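Local structure of chlamydomonas reinhardtii THB1 (Chlamydomonas reinhardtii, 6CII) at residues Ser12-Gly15 with Ala19-Lys22; Tyr28-Ala33 with Asp98-Glu103. The protein binds one heme group as a group I truncated (2-on-2) hemoglobin, here with cyanide in the heme pocket, and probably binds oxygen. All blocks are in the same frame, centred on the assembly; numbering follows the deposited sequence. Where two conformers were deposited one is given.

Contact 1. Residues Ser12-Gly15 with Ala19-Lys22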
ATOM      1  N   SER A  12      -7.065  -9.347  10.074  1.00 12.31           N
ATOM      2  CA  SER A  12      -8.098 -10.368  10.186  0.68 13.92           C
ATOM      3  C   SER A  12      -9.489  -9.759  10.141  1.00 12.46           C
ATOM      4  O   SER A  12     -10.389 -10.306   9.483  1.00 13.36           O
ATOM      5  CB  SER A  12      -7.896 -11.181  11.459  0.68 12.87           C
ATOM      6  OG  SER A  12      -6.658 -11.838  11.349  0.68 14.55           O
ATOM      7  N   ARG A  13      -9.680  -8.619  10.814  1.00 11.84           N
ATOM      8  CA  ARG A  13     -11.006  -8.010  10.904  1.00 13.71           C
ATOM      9  C   ARG A  13     -11.484  -7.493   9.558  1.00 14.51           C
ATOM     10  O   ARG A  13     -12.692  -7.466   9.291  1.00 15.57           O
ATOM     11  CB  ARG A  13     -10.974  -6.902  11.942  1.00 11.79           C
ATOM     12  CG  ARG A  13     -10.847  -7.446  13.392  1.00 13.41           C
ATOM     13  CD  ARG A  13     -10.791  -6.350  14.469  1.00 16.06           C
ATOM     14  NE  ARG A  13      -9.512  -5.644  14.514  1.00 20.18           N
ATOM     15  CZ  ARG A  13      -9.371  -4.351  14.218  1.00 22.17           C
ATOM     16  NH1 ARG A  13     -10.433  -3.637  13.888  1.00 22.92           N
ATOM     17  NH2 ARG A  13      -8.187  -3.763  14.279  1.00 23.51           N
ATOM     18  N   MET A  14     -10.559  -7.082   8.698  1.00 14.78           N
ATOM     19  CA  MET A  14     -10.995  -6.590   7.402  0.55 14.80           C
ATOM     20  C   MET A  14     -11.234  -7.714   6.401  1.00 16.23           C
ATOM     21  O   MET A  14     -11.650  -7.434   5.272  1.00 18.81           O
ATOM     22  CB  MET A  14      -9.982  -5.563   6.859  0.55 15.76           C
ATOM     23  CG  MET A  14      -8.608  -6.103   6.505  0.55 13.51           C
ATOM     24  SD  MET A  14      -7.364  -4.783   6.270  0.55 18.44           S
ATOM     25  CE  MET A  14      -8.375  -3.508   5.493  0.55 19.23           C
ATOM     26  N   GLY A  15     -11.028  -8.968   6.796  1.00 15.90           N
ATOM     27  CA  GLY A  15     -11.252 -10.083   5.899  1.00 15.89           C
ATOM     28  C   GLY A  15      -9.999 -10.825   5.505  1.00 20.79           C
ATOM     29  O   GLY A  15     -10.075 -11.749   4.685  1.00 18.05           O
ATOM     30  N   ALA A  19      -9.215 -10.242   1.244  1.00 11.16           N
ATOM     31  CA  ALA A  19      -9.486  -8.802   1.207  1.00 11.41           C
ATOM     32  C   ALA A  19      -8.243  -8.011   0.799  1.00 12.36           C
ATOM     33  O   ALA A  19      -8.322  -7.091  -0.033  1.00 12.02           O
ATOM     34  CB  ALA A  19      -9.990  -8.326   2.575  1.00 12.60           C
ATOM     35  N   VAL A  20      -7.083  -8.322   1.405  1.00  9.81           N
ATOM     36  CA  VAL A  20      -5.883  -7.563   1.074  1.00  7.91           C
ATOM     37  C   VAL A  20      -5.458  -7.827  -0.368  1.00 10.32           C
ATOM     38  O   VAL A  20      -5.101  -6.901  -1.100  1.00 11.36           O
ATOM     39  CB  VAL A  20      -4.741  -7.859   2.064  1.00  7.47           C
ATOM     40  CG1 VAL A  20      -3.448  -7.125   1.633  1.00  9.31           C
ATOM     41  CG2 VAL A  20      -5.154  -7.409   3.461  1.00 14.72           C
ATOM     42  N   GLU A  21      -5.508  -9.088  -0.807  1.00 12.54           N
ATOM     43  CA  GLU A  21      -5.113  -9.374  -2.179  0.55 10.86           C
ATOM     44  C   GLU A  21      -6.015  -8.656  -3.178  1.00 10.00           C
ATOM     45  O   GLU A  21      -5.516  -8.075  -4.147  1.00 11.29           O
ATOM     46  CB  GLU A  21      -5.092 -10.879  -2.416  0.55 14.41           C
ATOM     47  CG  GLU A  21      -4.004 -11.557  -1.569  0.55 16.23           C
ATOM     48  CD  GLU A  21      -3.616 -12.936  -2.057  0.55 19.41           C
ATOM     49  OE1 GLU A  21      -4.470 -13.625  -2.655  0.55 20.10           O
ATOM     50  OE2 GLU A  21      -2.452 -13.329  -1.834  0.55 21.31           O
ATOM     51  N   LYS A  22      -7.334  -8.663  -2.949  1.00  9.70           N
ATOM     52  CA  LYS A  22      -8.244  -7.940  -3.830  1.00 10.29           C
ATOM     53  C   LYS A  22      -7.950  -6.443  -3.802  1.00 13.40           C
ATOM     54  O   LYS A  22      -7.905  -5.793  -4.855  1.00 10.39           O
ATOM     55  CB  LYS A  22      -9.699  -8.215  -3.424  1.00 10.33           C
ATOM     56  CG  LYS A  22     -10.747  -7.457  -4.245  1.00 15.81           C
ATOM     57  CD  LYS A  22     -10.746  -7.906  -5.683  1.00 18.44           C
ATOM     58  CE  LYS A  22     -12.022  -7.428  -6.393  1.00 24.30           C
ATOM     59  NZ  LYS A  22     -11.979  -7.840  -7.818  1.00 29.52           N
TER
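Gly15 and Ala19 bring the two backbones together, with their CA atoms 5.2 Å apart. Gly15 is where the short helix 10-13 ends in a Schellman motif. Its phi is positive, 113°, and its N donates to Ser12 O at 3.1 Å. A side chain at these backbone angles would be jammed against the carbonyl oxygen of Met14, which accounts for a glycine here. The turn leads into helix 16-33, whose first turns hold Ala19 and Val20.

No hydrogen bond joins the two segments; the contact is one of packing. The methyl of Ala19 points at the turn and has the largest share of it. Ala19 CB lies 3.3 Å from Met14 O and also meets Gly15 C, at 3.9 Å. Next to this, Met14 reaches toward Val20. In one of the two conformers modelled for Met14, its SD comes within 4.4 Å of Val20 CG2, a loose apolar contact. CG1 of Val20 is anti to the backbone N (chi1 176°), which puts CG2 beside that N, on the Met14 side.

Val20 is buried, and its side chain also packs on Met57 and Thr58 of helix 46-60. Met14 touches Phe61, just beyond that helix. Arg13 forms a salt bridge with Glu113 of helix 108-126. Val20 thus packs the start of helix 16-33 on helix 46-60, while Arg13 ties helix 10-13 to helix 108-126.

Contact 2. Residues Tyr28-Ala33 with Asp98-Glu103. With CYN (cyanide ion), chain C.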
ATOM      1  N   TYR A  28      -3.626  -1.402  -7.848  1.00  8.63           N
ATOM      2  CA  TYR A  28      -2.689  -1.259  -8.947  1.00  8.06           C
ATOM      3  C   TYR A  28      -3.378  -1.128 -10.303  1.00  9.24           C
ATOM      4  O   TYR A  28      -2.769  -0.590 -11.225  1.00  9.50           O
ATOM      5  CB  TYR A  28      -1.686  -2.424  -8.969  1.00  5.87           C
ATOM      6  CG  TYR A  28      -0.576  -2.161  -7.957  1.00  7.72           C
ATOM      7  CD1 TYR A  28       0.190  -0.995  -8.030  1.00 11.14           C
ATOM      8  CD2 TYR A  28      -0.333  -3.040  -6.940  1.00  8.44           C
ATOM      9  CE1 TYR A  28       1.173  -0.729  -7.099  1.00  9.84           C
ATOM     10  CE2 TYR A  28       0.666  -2.792  -6.012  1.00 10.80           C
ATOM     11  CZ  TYR A  28       1.400  -1.642  -6.102  1.00 12.13           C
ATOM     12  OH  TYR A  28       2.336  -1.428  -5.151  1.00 10.30           O
ATOM     13  N   GLU A  29      -4.607  -1.638 -10.480  1.00  8.85           N
ATOM     14  CA  GLU A  29      -5.317  -1.321 -11.722  1.00  9.06           C
ATOM     15  C   GLU A  29      -5.607   0.173 -11.827  1.00 10.93           C
ATOM     16  O   GLU A  29      -5.484   0.754 -12.916  1.00  9.61           O
ATOM     17  CB  GLU A  29      -6.610  -2.143 -11.851  1.00  9.83           C
ATOM     18  CG  GLU A  29      -6.339  -3.660 -12.043  1.00 11.23           C
ATOM     19  CD  GLU A  29      -5.522  -4.037 -13.309  1.00 15.52           C
ATOM     20  OE1 GLU A  29      -5.267  -3.189 -14.168  1.00 17.62           O
ATOM     21  OE2 GLU A  29      -5.111  -5.206 -13.431  1.00 24.38           O
ATOM     22  N   ARG A  30      -5.970   0.820 -10.707  1.00  7.57           N
ATOM     23  CA  ARG A  30      -6.158   2.273 -10.709  1.00  7.57           C
ATOM     24  C   ARG A  30      -4.836   2.994 -10.927  1.00  8.39           C
ATOM     25  O   ARG A  30      -4.783   4.014 -11.611  1.00 11.20           O
ATOM     26  CB  ARG A  30      -6.774   2.741  -9.382  1.00 10.04           C
ATOM     27  CG  ARG A  30      -8.119   2.136  -9.062  1.00 10.35           C
ATOM     28  CD  ARG A  30      -8.565   2.523  -7.650  1.00 11.95           C
ATOM     29  NE  ARG A  30      -8.660   3.976  -7.470  1.00 12.20           N
ATOM     30  CZ  ARG A  30      -9.785   4.666  -7.337  1.00 16.71           C
ATOM     31  NH1 ARG A  30     -10.966   4.058  -7.359  1.00 13.82           N
ATOM     32  NH2 ARG A  30      -9.727   5.985  -7.169  1.00 11.78           N
ATOM     33  N   ILE A  31      -3.757   2.510 -10.306  1.00  8.51           N
ATOM     34  CA  ILE A  31      -2.508   3.262 -10.406  1.00  5.65           C
ATOM     35  C   ILE A  31      -1.984   3.246 -11.837  1.00  9.04           C
ATOM     36  O   ILE A  31      -1.509   4.269 -12.357  1.00 10.00           O
ATOM     37  CB  ILE A  31      -1.490   2.710  -9.394  1.00 11.48           C
ATOM     38  CG1 ILE A  31      -1.851   3.260  -8.008  1.00 14.39           C
ATOM     39  CG2 ILE A  31      -0.079   3.092  -9.800  1.00 11.76           C
ATOM     40  CD1 ILE A  31      -1.118   2.612  -6.820  1.00 15.94           C
ATOM     41  N   VAL A  32      -2.085   2.106 -12.522  1.00 12.52           N
ATOM     42  CA  VAL A  32      -1.519   2.070 -13.863  1.00  9.98           C
ATOM     43  C   VAL A  32      -2.399   2.805 -14.852  1.00 11.97           C
ATOM     44  O   VAL A  32      -1.937   3.100 -15.953  1.00 12.92           O
ATOM     45  CB  VAL A  32      -1.245   0.630 -14.339  1.00 13.25           C
ATOM     46  CG1 VAL A  32      -0.313  -0.072 -13.382  1.00 13.43           C
ATOM     47  CG2 VAL A  32      -2.535  -0.134 -14.535  1.00 16.08           C
ATOM     48  N   ALA A  33      -3.643   3.115 -14.477  1.00 10.74           N
ATOM     49  CA  ALA A  33      -4.525   3.925 -15.305  1.00  9.92           C
ATOM     50  C   ALA A  33      -4.396   5.411 -14.995  1.00 11.68           C
ATOM     51  O   ALA A  33      -4.994   6.224 -15.702  1.00 12.58           O
ATOM     52  CB  ALA A  33      -5.994   3.499 -15.127  1.00 10.85           C
ATOM     53  N   ASP A  98      -7.529   4.410  -0.347  1.00 11.11           N
ATOM     54  CA  ASP A  98      -8.732   4.708   0.422  1.00 13.19           C
ATOM     55  C   ASP A  98      -9.970   4.444  -0.418  1.00 10.41           C
ATOM     56  O   ASP A  98     -10.900   3.771   0.031  1.00  9.48           O
ATOM     57  CB  ASP A  98      -8.713   6.151   0.910  1.00 10.65           C
ATOM     58  CG  ASP A  98      -9.979   6.496   1.688  1.00 17.21           C
ATOM     59  OD1 ASP A  98     -10.031   6.216   2.889  1.00 24.69           O
ATOM     60  OD2 ASP A  98     -10.933   7.011   1.087  1.00 23.66           O
ATOM     61  N   SER A  99      -9.971   4.932  -1.665  1.00 13.83           N
ATOM     62  CA  SER A  99     -11.099   4.701  -2.572  1.00 11.81           C
ATOM     63  C   SER A  99     -11.305   3.220  -2.851  1.00 11.42           C
ATOM     64  O   SER A  99     -12.445   2.758  -2.980  1.00 10.76           O
ATOM     65  CB  SER A  99     -10.869   5.454  -3.883  1.00 13.33           C
ATOM     66  OG  SER A  99     -11.010   6.856  -3.677  1.00 21.00           O
ATOM     67  N   THR A 100     -10.206   2.462  -2.980  1.00  9.61           N
ATOM     68  CA  THR A 100     -10.313   1.018  -3.174  1.00  7.48           C
ATOM     69  C   THR A 100     -10.991   0.353  -1.990  1.00  8.84           C
ATOM     70  O   THR A 100     -11.874  -0.503  -2.157  1.00 11.92           O
ATOM     71  CB  THR A 100      -8.924   0.422  -3.374  1.00 14.05           C
ATOM     72  OG1 THR A 100      -8.360   0.912  -4.597  1.00 11.51           O
ATOM     73  CG2 THR A 100      -8.981  -1.103  -3.360  1.00 12.20           C
ATOM     74  N   LEU A 101     -10.543   0.692  -0.774  1.00  9.89           N
ATOM     75  CA  LEU A 101     -11.123   0.061   0.405  1.00 11.18           C
ATOM     76  C   LEU A 101     -12.594   0.422   0.535  1.00 12.72           C
ATOM     77  O   LEU A 101     -13.419  -0.417   0.919  1.00 13.13           O
ATOM     78  CB  LEU A 101     -10.343   0.491   1.639  1.00  8.63           C
ATOM     79  CG  LEU A 101      -8.912  -0.030   1.707  1.00 12.37           C
ATOM     80  CD1 LEU A 101      -8.245   0.530   2.983  1.00 10.66           C
ATOM     81  CD2 LEU A 101      -8.851  -1.548   1.664  1.00 16.19           C
ATOM     82  N   GLN A 102     -12.941   1.657   0.165  1.00 10.23           N
ATOM     83  CA  GLN A 102     -14.332   2.088   0.199  1.00 13.91           C
ATOM     84  C   GLN A 102     -15.171   1.273  -0.771  1.00 17.25           C
ATOM     85  O   GLN A 102     -16.245   0.771  -0.421  1.00 16.67           O
ATOM     86  CB  GLN A 102     -14.409   3.581  -0.138  1.00 13.84           C
ATOM     87  CG  GLN A 102     -15.828   4.117  -0.223  1.00 15.29           C
ATOM     88  CD  GLN A 102     -16.565   4.085   1.108  1.00 30.66           C
ATOM     89  OE1 GLN A 102     -15.953   4.093   2.180  1.00 30.54           O
ATOM     90  NE2 GLN A 102     -17.893   4.046   1.042  1.00 29.54           N
ATOM     91  N   GLU A 103     -14.676   1.110  -1.996  1.00 14.18           N
ATOM     92  CA  GLU A 103     -15.429   0.374  -3.006  1.00 14.68           C
ATOM     93  C   GLU A 103     -15.626  -1.073  -2.608  1.00 17.76           C
ATOM     94  O   GLU A 103     -16.675  -1.669  -2.906  1.00 19.15           O
ATOM     95  CB  GLU A 103     -14.710   0.429  -4.350  1.00 16.49           C
ATOM     96  CG  GLU A 103     -15.644   0.099  -5.484  1.00 25.36           C
ATOM     97  CD  GLU A 103     -14.906  -0.097  -6.769  1.00 29.88           C
ATOM     98  OE1 GLU A 103     -13.680  -0.284  -6.690  1.00 26.07           O
ATOM     99  OE2 GLU A 103     -15.546  -0.054  -7.838  1.00 24.63           O
TER
HETATM  100  C   CYN C 202       4.328   1.490  -4.185  1.00  9.72           C
HETATM  101  N   CYN C 202       3.499   0.873  -4.668  1.00 15.40           N
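Helix 16-33 and helix 87-103 of the globin fold meet here through Arg30, which reaches across to Ser99 and Thr100. The nearest CA atoms, those of Arg30 and Thr100, are 8.7 Å apart, so side chains make the contact. Arg30 lays one guanidinium face over Ser99 CB, offset toward the rim, with NH2 3.5 Å from that carbon. A bend at chi3, 59°, turns the group onto the serine. Further back, Arg30 CD passes Thr100 OG1 at 3.5 Å as the two side chains run in opposite directions.

No hydrogen bond links the segments. Arg30 NE is hydrogen-bonded to ND1 of His96, and Thr100 OG1 to the backbone O of His96, so one residue, a turn earlier, serves both. Glu103 OE1 is 5.2 Å from Arg30 NH1, too far for a salt bridge but perhaps weakly attractive.

In this truncated hemoglobin the same turn of helix 16-33 also serves the distal heme pocket. Tyr28 leaves its backbone away from residues 98-103, and its OH donates to the cyanide N at 2.6 Å. That nitrogen lies at the ring edge, in the ring plane. Gln49 and Gln53 of helix 46-60 also hydrogen-bond to the Tyr28 hydroxyl through their NE2 atoms.

Contact 1 closes before contact 2 opens, so the two come in series along the chain. Their centres are about 15 Å apart; their nearest atoms are about 4 Å apart without touching. Both use helix 16-33. Contact 1 lies near its start, where residues 12-15 lead in from helix 10-13. Contact 2 lies in its last turns, where helix 87-103, much later in sequence, comes alongside. One links neighbours in the chain; the other closes a span of 64 residues. Helix 16-33 thus runs from the N-terminal corner to the distal heme pocket, where Tyr28 meets the bound cyanide. All four segments belong to the one globin domain.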